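Long-range contacts in glycoside Hydrolase (Bacteroides uniformis, PDB 5T99), which probably acts as a family 2 glycoside hydrolase in agarose breakdown by a gut symbiont, and binds the galactose mimic galacto-isofagomine in its pocket: residues A[29-33]-A[89-93]; A[102-108]-A[171-177]; A[118-123]-A[137-142]. One frame throughout, in Å; residues are numbered along the deposited sequence.

Contact 1 of 3, residues A[29-33]-A[89-93]; sequences SFNEN and RKTFI
The ammonium group of Lys90 is gripped by two backbone carbonyls and an aromatic face, all supplied by residues 29-33. Lys90 NZ donates to Glu32 O at 2.9 Å, lying in the plane of that carbonyl, and to Phe30 O at 3.1 Å, which it meets from well above the carbonyl plane. Phe30 O also accepts from the indole NE1 of Trp34. Beneath the amine lies the Phe30 ring: Lys90 NZ stands 3.4 Å from the ring centroid and 13° off the normal, a cation-pi contact, and CE of Lys90 adds a CH-pi contact to the same face. The lysine chain is extended from CG to NZ, with CG anti to the backbone N (chi1 178°), and this full reach carries the amine from the strand into the bend of the loop. Its positive charge is probably eased there by the two carbonyl dipoles and the ring. The same Phe30 ring turns its edge to Phe92, whose face receives CZ of Phe30. The planes stand at 86° and the centroids lie 5.3 Å apart, a T-shaped pair. Farther along, a water links the backbones, donating to Asn33 O at 2.9 Å and accepting from Thr91 N at 2.8 Å. Residues 29-33 carry the chain from strand 28-29, in one sheet of the sugar-binding domain, to strand 34-38 in the other, where it lies beside strand 86-93. Phe30 accordingly lies between the two layers, touching Val172 and Leu174 of strand 172-177 while Lys90 and Phe92 meet it from the opposing sheet.

Contact 2 of 3, residues A[102-108]-A[171-177]; sequences IVRIGFD and NVWLRVD
Strands 102-107 and 172-177 run antiparallel, and paired backbone hydrogen bonds join Ile102 to Asp177, Arg104 to Arg175 and Gly106 to Trp173. The tightest of them, Trp173 N to Gly106 O, measures 2.7 Å. Beyond the last pair, Asp108 N reaches Asn171 O and prolongs the pairing into the loop. The charged contacts lie on the face that carries Arg104, Arg175 and Asp177. Arg104 bends at chi3 (-73°), which turns NH2 to Asp177 OD2 in a 2.9 Å salt bridge; the oxygen lies in the guanidinium plane but is approached from above the carboxylate. Arg175 runs extended, with one face of its guanidinium against CA of Gly106, where the lack of a side chain leaves it room. NH1 of both arginines forms a salt bridge with Glu134 OE2, so this carboxylate probably offsets their neighbouring charges. This is one sheet of the jelly-roll beta-sandwich expected of a family 2 sugar-binding domain. At the strand end, Trp173 NE1 donates to Asp108 OD2 at 2.9 Å with a nearly straight bond (166°), and a water joins OD1 of Asp108 to NH2 of Arg175. With Asp108 replaced by an alanine, the indole N-H of Trp173 would probably lose this acceptor and the water link to Arg175 would be broken. Apolar contacts fill the other face, turned toward strand 146-153. Ile105 touches Val172 with CG2 and puts CD1 3.6 Å from Leu174 CD1, which also meets Val103 CG1. Val172 CG1 rests over the Phe107 ring, 4.2 Å from its centroid.

Contact 3 of 3, residues A[118-123]-A[137-142]; sequences INGVKV and ITKYLK
Three aliphatic side chains of residues 118-123 press on one side of the Tyr140 ring, while Lys139 CB covers the opposite face. Val121 crosses the tyrosine at about a right angle and sets CG1 over the face, 4.3 Å from the ring centroid, in a CH-pi contact. Val123 slides past it in the opposite direction, bringing CG1 obliquely to 3.4 Å from Tyr140 CE2. Ile118 also arrives obliquely, its CG2 3.6 Å from Tyr140 CD2. With CG1 of Ile118 anti to the backbone N (chi1 -177°), CG2 is left to meet the tyrosine, while the Ile118 and Ile137 side chains cross at about a right angle, CB of Ile118 being 4.0 Å from Ile137 CG2. Residues 118-121 form a type I' turn, with Asn119 and Gly120 at its corners, joining strands 114-118 and 121-126. From that turn Asn119 extends its amide over the loop that follows strand 133-136. Its ND2 donates to Tyr140 O at 2.9 Å in a bent bond (134°), with the oxygen in the amide plane but the nitrogen above the carbonyl plane. ND2 also bonds Asn147 OD1, and Asn119 OD1 accepts from Val148 N, so both ends of the amide are engaged and its rotation is probably fixed. The chemistry is thus mainly dispersive, an aromatic ring laid with one side against branched aliphatic groups, with one polar amide tying the hairpin turn to both the 137-142 loop and strand 146-153.

In the fold
All three contacts belong to the sugar-binding domain, their centres 11 to 14 Å apart. Contact 1 joins contact 2 where Phe30 N lies 3.0 Å from Val172 O, a probable hydrogen bond just past strand 28-29, which pairs with strand 172-177. Contact 3 is nested in the chain excursion closed by contact 2, and Val103 meets it through probable bonds, N to Thr138 OG1 and O to Ile137 N, both 3.0 Å. Phe92 CZ of contact 1 packs 4.0 Å from Ile118 CD1 of contact 3, within the sandwich interior. None of the residues 29-33, 89-93, 102-108, 118-123, 137-142 or 171-177 lines the galacto-isofagomine pocket; Arg161, between strands 146-153 and 172-177, does.

Contact 1 of 3, residues A[29-33]-A[89-93]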
loop_
_atom_site.group_PDB
_atom_site.type_symbol
_atom_site.label_atom_id
_atom_site.label_comp_id
_atom_site.label_asym_id
_atom_site.label_seq_id
_atom_site.Cartn_x
_atom_site.Cartn_y
_atom_site.Cartn_z
ATOM N N SER A 29 22.356 2.392 -0.097
ATOM C CA SER A 29 21.540 3.554 -0.411
ATOM C C SER A 29 22.347 4.657 -1.082
ATOM O O SER A 29 23.409 5.032 -0.597
ATOM C CB SER A 29 20.896 4.118 0.853
ATOM O OG SER A 29 20.172 5.308 0.561
ATOM N N PHE A 30 21.816 5.161 -2.193
ATOM C CA PHE A 30 22.389 6.272 -2.933
ATOM C C PHE A 30 21.455 7.488 -2.864
ATOM O O PHE A 30 21.516 8.366 -3.718
ATOM C CB PHE A 30 22.623 5.837 -4.391
ATOM C CG PHE A 30 23.730 6.589 -5.096
ATOM C CD1 PHE A 30 25.034 6.585 -4.587
ATOM C CD2 PHE A 30 23.482 7.267 -6.287
ATOM C CE1 PHE A 30 26.058 7.259 -5.242
ATOM C CE2 PHE A 30 24.504 7.943 -6.946
ATOM C CZ PHE A 30 25.794 7.941 -6.424
ATOM N N ASN A 31 20.634 7.551 -1.814
ATOM C CA ASN A 31 19.602 8.578 -1.646
ATOM C C ASN A 31 20.118 9.936 -1.178
ATOM O O ASN A 31 19.424 10.944 -1.326
ATOM C CB ASN A 31 18.565 8.117 -0.609
ATOM C CG ASN A 31 17.626 7.052 -1.135
ATOM O OD1 ASN A 31 17.590 6.748 -2.322
ATOM N ND2 ASN A 31 16.844 6.486 -0.242
ATOM N N GLU A 32 21.304 9.966 -0.581
ATOM C CA GLU A 32 21.753 11.157 0.118
ATOM C C GLU A 32 22.413 12.129 -0.854
ATOM O O GLU A 32 23.060 11.715 -1.823
ATOM C CB GLU A 32 22.715 10.797 1.266
ATOM C CG GLU A 32 22.047 10.153 2.484
ATOM C CD GLU A 32 21.499 8.755 2.206
ATOM O OE1 GLU A 32 20.314 8.512 2.525
ATOM O OE2 GLU A 32 22.246 7.906 1.649
ATOM N N ASN A 33 22.218 13.419 -0.580
ATOM C CA ASN A 33 22.962 14.524 -1.204
ATOM C C ASN A 33 22.697 14.707 -2.700
ATOM O O ASN A 33 23.607 14.606 -3.513
ATOM C CB ASN A 33 24.472 14.408 -0.917
ATOM C CG ASN A 33 24.781 14.360 0.574
ATOM O OD1 ASN A 33 24.332 15.204 1.341
ATOM N ND2 ASN A 33 25.552 13.367 0.984
ATOM N N ARG A 89 20.153 16.161 -9.800
ATOM C CA ARG A 89 21.574 15.976 -10.068
ATOM C C ARG A 89 22.261 15.565 -8.789
ATOM O O ARG A 89 21.941 16.086 -7.732
ATOM C CB ARG A 89 22.212 17.279 -10.554
ATOM C CG ARG A 89 21.893 17.669 -11.989
ATOM C CD ARG A 89 22.449 19.064 -12.288
ATOM N NE ARG A 89 23.915 19.131 -12.167
ATOM C CZ ARG A 89 24.796 18.885 -13.139
ATOM N NH1 ARG A 89 24.418 18.518 -14.359
ATOM N NH2 ARG A 89 26.092 18.997 -12.884
ATOM N N LYS A 90 23.197 14.630 -8.892
ATOM C CA LYS A 90 24.055 14.255 -7.775
ATOM C C LYS A 90 25.488 14.206 -8.273
ATOM O O LYS A 90 25.760 13.618 -9.312
ATOM C CB LYS A 90 23.649 12.902 -7.195
ATOM C CG LYS A 90 24.545 12.427 -6.058
ATOM C CD LYS A 90 23.941 11.268 -5.280
ATOM C CE LYS A 90 24.901 10.764 -4.204
ATOM N NZ LYS A 90 24.336 9.671 -3.361
ATOM N N THR A 91 26.390 14.827 -7.514
ATOM C CA THR A 91 27.798 14.950 -7.882
ATOM C C THR A 91 28.600 14.162 -6.851
ATOM O O THR A 91 28.399 14.352 -5.650
ATOM C CB THR A 91 28.233 16.440 -7.919
ATOM O OG1 THR A 91 27.390 17.160 -8.826
ATOM C CG2 THR A 91 29.680 16.608 -8.363
ATOM N N PHE A 92 29.489 13.282 -7.310
ATOM C CA PHE A 92 30.188 12.355 -6.415
ATOM C C PHE A 92 31.560 11.955 -6.950
ATOM O O PHE A 92 31.746 11.820 -8.160
ATOM C CB PHE A 92 29.328 11.094 -6.152
ATOM C CG PHE A 92 28.998 10.292 -7.393
ATOM C CD1 PHE A 92 29.745 9.169 -7.736
ATOM C CD2 PHE A 92 27.949 10.669 -8.229
ATOM C CE1 PHE A 92 29.449 8.439 -8.881
ATOM C CE2 PHE A 92 27.646 9.940 -9.373
ATOM C CZ PHE A 92 28.394 8.820 -9.697
ATOM N N ILE A 93 32.509 11.763 -6.028
ATOM C CA ILE A 93 33.842 11.257 -6.362
ATOM C C ILE A 93 33.737 9.763 -6.672
ATOM O O ILE A 93 33.077 9.016 -5.947
ATOM C CB ILE A 93 34.859 11.439 -5.201
ATOM C CG1 ILE A 93 35.053 12.917 -4.832
ATOM C CG2 ILE A 93 36.213 10.803 -5.544
ATOM C CD1 ILE A 93 35.824 13.725 -5.856
HETATM O O HOH W 1 25.291 16.167 -5.319
#

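Contact 2 of 3, residues A[102-108]-A[171-177]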
loop_
_atom_site.group_PDB
_atom_site.type_symbol
_atom_site.label_atom_id
_atom_site.label_comp_id
_atom_site.label_asym_id
_atom_site.label_seq_id
_atom_site.Cartn_x
_atom_site.Cartn_y
_atom_site.Cartn_z
ATOM N N ILE A 102 32.093 -3.497 -11.451
ATOM C CA ILE A 102 30.849 -3.205 -12.163
ATOM C C ILE A 102 30.044 -2.310 -11.237
ATOM O O ILE A 102 29.877 -2.620 -10.064
ATOM C CB ILE A 102 30.032 -4.467 -12.493
ATOM C CG1 ILE A 102 30.879 -5.512 -13.249
ATOM C CG2 ILE A 102 28.783 -4.101 -13.287
ATOM C CD1 ILE A 102 31.423 -5.068 -14.589
ATOM N N VAL A 103 29.567 -1.192 -11.765
ATOM C CA VAL A 103 28.864 -0.195 -10.964
ATOM C C VAL A 103 27.538 0.100 -11.641
ATOM O O VAL A 103 27.515 0.407 -12.824
ATOM C CB VAL A 103 29.692 1.094 -10.822
ATOM C CG1 VAL A 103 28.964 2.108 -9.932
ATOM C CG2 VAL A 103 31.072 0.764 -10.254
ATOM N N ARG A 104 26.445 -0.035 -10.890
ATOM C CA ARG A 104 25.084 0.205 -11.387
ATOM C C ARG A 104 24.309 1.053 -10.381
ATOM O O ARG A 104 24.595 1.004 -9.180
ATOM C CB ARG A 104 24.351 -1.116 -11.595
ATOM C CG ARG A 104 24.995 -2.064 -12.610
ATOM C CD ARG A 104 24.405 -3.468 -12.498
ATOM N NE ARG A 104 24.856 -4.172 -11.284
ATOM C CZ ARG A 104 24.158 -5.081 -10.584
ATOM N NH1 ARG A 104 22.919 -5.439 -10.930
ATOM N NH2 ARG A 104 24.713 -5.637 -9.497
ATOM N N ILE A 105 23.353 1.837 -10.877
ATOM C CA ILE A 105 22.449 2.586 -10.024
ATOM C C ILE A 105 21.036 2.081 -10.287
ATOM O O ILE A 105 20.553 2.123 -11.423
ATOM C CB ILE A 105 22.490 4.111 -10.260
ATOM C CG1 ILE A 105 23.927 4.635 -10.299
ATOM C CG2 ILE A 105 21.689 4.843 -9.185
ATOM C CD1 ILE A 105 24.702 4.476 -9.017
ATOM N N GLY A 106 20.394 1.601 -9.229
ATOM C CA GLY A 106 19.056 1.068 -9.313
ATOM C C GLY A 106 18.087 2.118 -8.812
ATOM O O GLY A 106 18.268 2.660 -7.716
ATOM N N PHE A 107 17.070 2.405 -9.625
ATOM C CA PHE A 107 15.957 3.258 -9.242
ATOM C C PHE A 107 14.715 2.378 -9.070
ATOM O O PHE A 107 14.237 1.790 -10.043
ATOM C CB PHE A 107 15.703 4.319 -10.335
ATOM C CG PHE A 107 16.863 5.256 -10.573
ATOM C CD1 PHE A 107 16.910 6.500 -9.958
ATOM C CD2 PHE A 107 17.892 4.908 -11.424
ATOM C CE1 PHE A 107 17.974 7.371 -10.179
ATOM C CE2 PHE A 107 18.954 5.771 -11.650
ATOM C CZ PHE A 107 18.991 7.009 -11.031
ATOM N N ASP A 108 14.200 2.280 -7.846
ATOM C CA ASP A 108 12.925 1.584 -7.599
ATOM C C ASP A 108 11.700 2.271 -8.227
ATOM O O ASP A 108 10.658 1.631 -8.454
ATOM C CB ASP A 108 12.670 1.436 -6.095
ATOM C CG ASP A 108 13.663 0.516 -5.411
ATOM O OD1 ASP A 108 14.330 -0.300 -6.098
ATOM O OD2 ASP A 108 13.769 0.627 -4.166
ATOM N N ASN A 171 13.212 4.581 -3.446
ATOM C CA ASN A 171 14.632 4.549 -3.107
ATOM C C ASN A 171 15.516 4.341 -4.336
ATOM O O ASN A 171 15.070 3.834 -5.376
ATOM C CB ASN A 171 14.928 3.460 -2.075
ATOM C CG ASN A 171 14.211 3.674 -0.755
ATOM O OD1 ASN A 171 13.498 2.785 -0.279
ATOM N ND2 ASN A 171 14.393 4.836 -0.153
ATOM N N VAL A 172 16.770 4.757 -4.190
ATOM C CA VAL A 172 17.791 4.623 -5.219
ATOM C C VAL A 172 18.946 3.850 -4.598
ATOM O O VAL A 172 19.260 4.055 -3.425
ATOM C CB VAL A 172 18.248 6.011 -5.723
ATOM C CG1 VAL A 172 19.291 5.876 -6.823
ATOM C CG2 VAL A 172 17.050 6.802 -6.245
ATOM N N TRP A 173 19.571 2.969 -5.375
ATOM C CA TRP A 173 20.584 2.044 -4.852
ATOM C C TRP A 173 21.876 2.072 -5.673
ATOM O O TRP A 173 21.833 2.096 -6.897
ATOM C CB TRP A 173 20.026 0.618 -4.812
ATOM C CG TRP A 173 18.782 0.534 -4.011
ATOM C CD1 TRP A 173 17.508 0.612 -4.479
ATOM C CD2 TRP A 173 18.681 0.421 -2.588
ATOM N NE1 TRP A 173 16.620 0.534 -3.445
ATOM C CE2 TRP A 173 17.310 0.418 -2.268
ATOM C CE3 TRP A 173 19.619 0.323 -1.551
ATOM C CZ2 TRP A 173 16.843 0.306 -0.955
ATOM C CZ3 TRP A 173 19.159 0.219 -0.236
ATOM C CH2 TRP A 173 17.778 0.202 0.046
ATOM N N LEU A 174 23.009 2.086 -4.979
ATOM C CA LEU A 174 24.315 1.915 -5.593
ATOM C C LEU A 174 24.740 0.459 -5.429
ATOM O O LEU A 174 24.707 -0.070 -4.325
ATOM C CB LEU A 174 25.336 2.842 -4.917
ATOM C CG LEU A 174 26.817 2.664 -5.275
ATOM C CD1 LEU A 174 27.078 3.135 -6.695
ATOM C CD2 LEU A 174 27.684 3.404 -4.259
ATOM N N ARG A 175 25.150 -0.171 -6.526
ATOM C CA ARG A 175 25.576 -1.572 -6.530
ATOM C C ARG A 175 26.975 -1.645 -7.115
ATOM O O ARG A 175 27.186 -1.309 -8.287
ATOM C CB ARG A 175 24.596 -2.430 -7.337
ATOM C CG ARG A 175 23.282 -2.673 -6.602
ATOM C CD ARG A 175 22.104 -2.936 -7.530
ATOM N NE ARG A 175 20.823 -2.724 -6.848
ATOM C CZ ARG A 175 19.630 -2.626 -7.451
ATOM N NH1 ARG A 175 19.505 -2.739 -8.784
ATOM N NH2 ARG A 175 18.539 -2.417 -6.705
ATOM N N VAL A 176 27.933 -2.049 -6.286
ATOM C CA VAL A 176 29.314 -2.176 -6.689
ATOM C C VAL A 176 29.628 -3.659 -6.614
ATOM O O VAL A 176 29.605 -4.242 -5.530
ATOM C CB VAL A 176 30.240 -1.366 -5.761
ATOM C CG1 VAL A 176 31.713 -1.609 -6.104
ATOM C CG2 VAL A 176 29.910 0.116 -5.865
ATOM N N ASP A 177 29.900 -4.269 -7.765
ATOM C CA ASP A 177 30.180 -5.698 -7.841
ATOM C C ASP A 177 31.544 -6.000 -8.467
ATOM O O ASP A 177 32.077 -5.188 -9.217
ATOM C CB ASP A 177 29.078 -6.394 -8.642
ATOM C CG ASP A 177 27.787 -6.524 -7.862
ATOM O OD1 ASP A 177 27.552 -7.598 -7.286
ATOM O OD2 ASP A 177 27.014 -5.545 -7.810
HETATM O O HOH W 2 27.156 -3.796 -9.819
HETATM O O HOH W 3 11.862 1.972 -2.837
HETATM O O HOH W 4 16.562 -0.743 -8.043
#

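Contact 3 of 3, residues A[118-123]-A[137-142]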
loop_
_atom_site.group_PDB
_atom_site.type_symbol
_atom_site.label_atom_id
_atom_site.label_comp_id
_atom_site.label_asym_id
_atom_site.label_seq_id
_atom_site.Cartn_x
_atom_site.Cartn_y
_atom_site.Cartn_z
ATOM N N ILE A 118 24.864 10.030 -17.202
ATOM C CA ILE A 118 26.070 9.971 -16.353
ATOM C C ILE A 118 27.211 10.693 -17.096
ATOM O O ILE A 118 27.567 10.335 -18.230
ATOM C CB ILE A 118 26.451 8.522 -15.914
ATOM C CG1 ILE A 118 27.669 8.516 -14.975
ATOM C CG2 ILE A 118 26.740 7.618 -17.097
ATOM C CD1 ILE A 118 27.406 9.104 -13.610
ATOM N N ASN A 119 27.751 11.732 -16.456
ATOM C CA ASN A 119 28.789 12.577 -17.057
ATOM C C ASN A 119 28.435 13.058 -18.481
ATOM O O ASN A 119 29.279 13.042 -19.387
ATOM C CB ASN A 119 30.134 11.844 -17.019
ATOM C CG ASN A 119 30.578 11.537 -15.604
ATOM O OD1 ASN A 119 30.325 12.319 -14.691
ATOM N ND2 ASN A 119 31.245 10.394 -15.413
ATOM N N GLY A 120 27.174 13.463 -18.655
ATOM C CA GLY A 120 26.654 13.899 -19.947
ATOM C C GLY A 120 26.153 12.827 -20.914
ATOM O O GLY A 120 25.445 13.163 -21.855
ATOM N N VAL A 121 26.499 11.554 -20.719
ATOM C CA VAL A 121 26.066 10.510 -21.648
ATOM C C VAL A 121 24.742 9.919 -21.200
ATOM O O VAL A 121 24.624 9.446 -20.075
ATOM C CB VAL A 121 27.088 9.371 -21.776
ATOM C CG1 VAL A 121 26.652 8.384 -22.854
ATOM C CG2 VAL A 121 28.472 9.925 -22.087
ATOM N N LYS A 122 23.760 9.925 -22.101
ATOM C CA LYS A 122 22.443 9.340 -21.845
ATOM C C LYS A 122 22.588 7.836 -21.689
ATOM O O LYS A 122 23.167 7.187 -22.554
ATOM C CB LYS A 122 21.493 9.655 -23.004
ATOM C CG LYS A 122 20.025 9.331 -22.739
ATOM C CD LYS A 122 19.131 10.284 -23.531
ATOM C CE LYS A 122 17.673 9.855 -23.543
ATOM N NZ LYS A 122 17.449 8.556 -24.250
ATOM N N VAL A 123 22.091 7.298 -20.578
ATOM C CA VAL A 123 22.247 5.869 -20.250
ATOM C C VAL A 123 20.951 5.175 -19.791
ATOM O O VAL A 123 20.979 4.015 -19.366
ATOM C CB VAL A 123 23.352 5.664 -19.176
ATOM C CG1 VAL A 123 24.737 5.821 -19.797
ATOM C CG2 VAL A 123 23.166 6.621 -17.996
ATOM N N ILE A 137 26.701 2.307 -15.061
ATOM C CA ILE A 137 27.636 3.439 -15.215
ATOM C C ILE A 137 29.130 3.054 -15.288
ATOM O O ILE A 137 29.989 3.939 -15.292
ATOM C CB ILE A 137 27.412 4.526 -14.133
ATOM C CG1 ILE A 137 27.841 4.058 -12.740
ATOM C CG2 ILE A 137 25.962 4.963 -14.125
ATOM C CD1 ILE A 137 28.044 5.195 -11.758
ATOM N N THR A 138 29.423 1.755 -15.379
ATOM C CA THR A 138 30.790 1.235 -15.363
ATOM C C THR A 138 31.730 1.878 -16.386
ATOM O O THR A 138 32.861 2.221 -16.054
ATOM C CB THR A 138 30.794 -0.289 -15.606
ATOM O OG1 THR A 138 29.874 -0.919 -14.709
ATOM C CG2 THR A 138 32.201 -0.895 -15.406
ATOM N N LYS A 139 31.275 2.013 -17.628
ATOM C CA LYS A 139 32.136 2.516 -18.714
ATOM C C LYS A 139 32.437 4.018 -18.625
ATOM O O LYS A 139 33.468 4.459 -19.118
ATOM C CB LYS A 139 31.530 2.187 -20.083
ATOM C CG LYS A 139 31.530 0.703 -20.374
ATOM C CD LYS A 139 30.785 0.366 -21.653
ATOM C CE LYS A 139 30.715 -1.146 -21.848
ATOM N NZ LYS A 139 30.454 -1.500 -23.274
ATOM N N TYR A 140 31.550 4.781 -17.984
ATOM C CA TYR A 140 31.665 6.232 -17.901
ATOM C C TYR A 140 32.170 6.745 -16.549
ATOM O O TYR A 140 32.427 7.944 -16.403
ATOM C CB TYR A 140 30.310 6.848 -18.211
ATOM C CG TYR A 140 29.681 6.256 -19.451
ATOM C CD1 TYR A 140 30.272 6.438 -20.711
ATOM C CD2 TYR A 140 28.517 5.488 -19.373
ATOM C CE1 TYR A 140 29.708 5.889 -21.856
ATOM C CE2 TYR A 140 27.947 4.934 -20.511
ATOM C CZ TYR A 140 28.543 5.137 -21.745
ATOM O OH TYR A 140 27.980 4.588 -22.868
ATOM N N LEU A 141 32.322 5.851 -15.570
ATOM C CA LEU A 141 32.718 6.238 -14.215
ATOM C C LEU A 141 34.168 6.688 -14.185
ATOM O O LEU A 141 35.028 6.019 -14.731
ATOM C CB LEU A 141 32.536 5.064 -13.247
ATOM C CG LEU A 141 32.829 5.279 -11.757
ATOM C CD1 LEU A 141 31.923 6.340 -11.165
ATOM C CD2 LEU A 141 32.671 3.967 -11.008
ATOM N N LYS A 142 34.415 7.819 -13.532
ATOM C CA LYS A 142 35.746 8.402 -13.421
ATOM C C LYS A 142 36.249 8.233 -11.994
ATOM O O LYS A 142 35.709 8.834 -11.065
ATOM C CB LYS A 142 35.697 9.888 -13.777
ATOM C CG LYS A 142 35.127 10.186 -15.155
ATOM C CD LYS A 142 35.137 11.687 -15.442
ATOM C CE LYS A 142 34.514 11.993 -16.802
ATOM N NZ LYS A 142 35.436 12.795 -17.661
#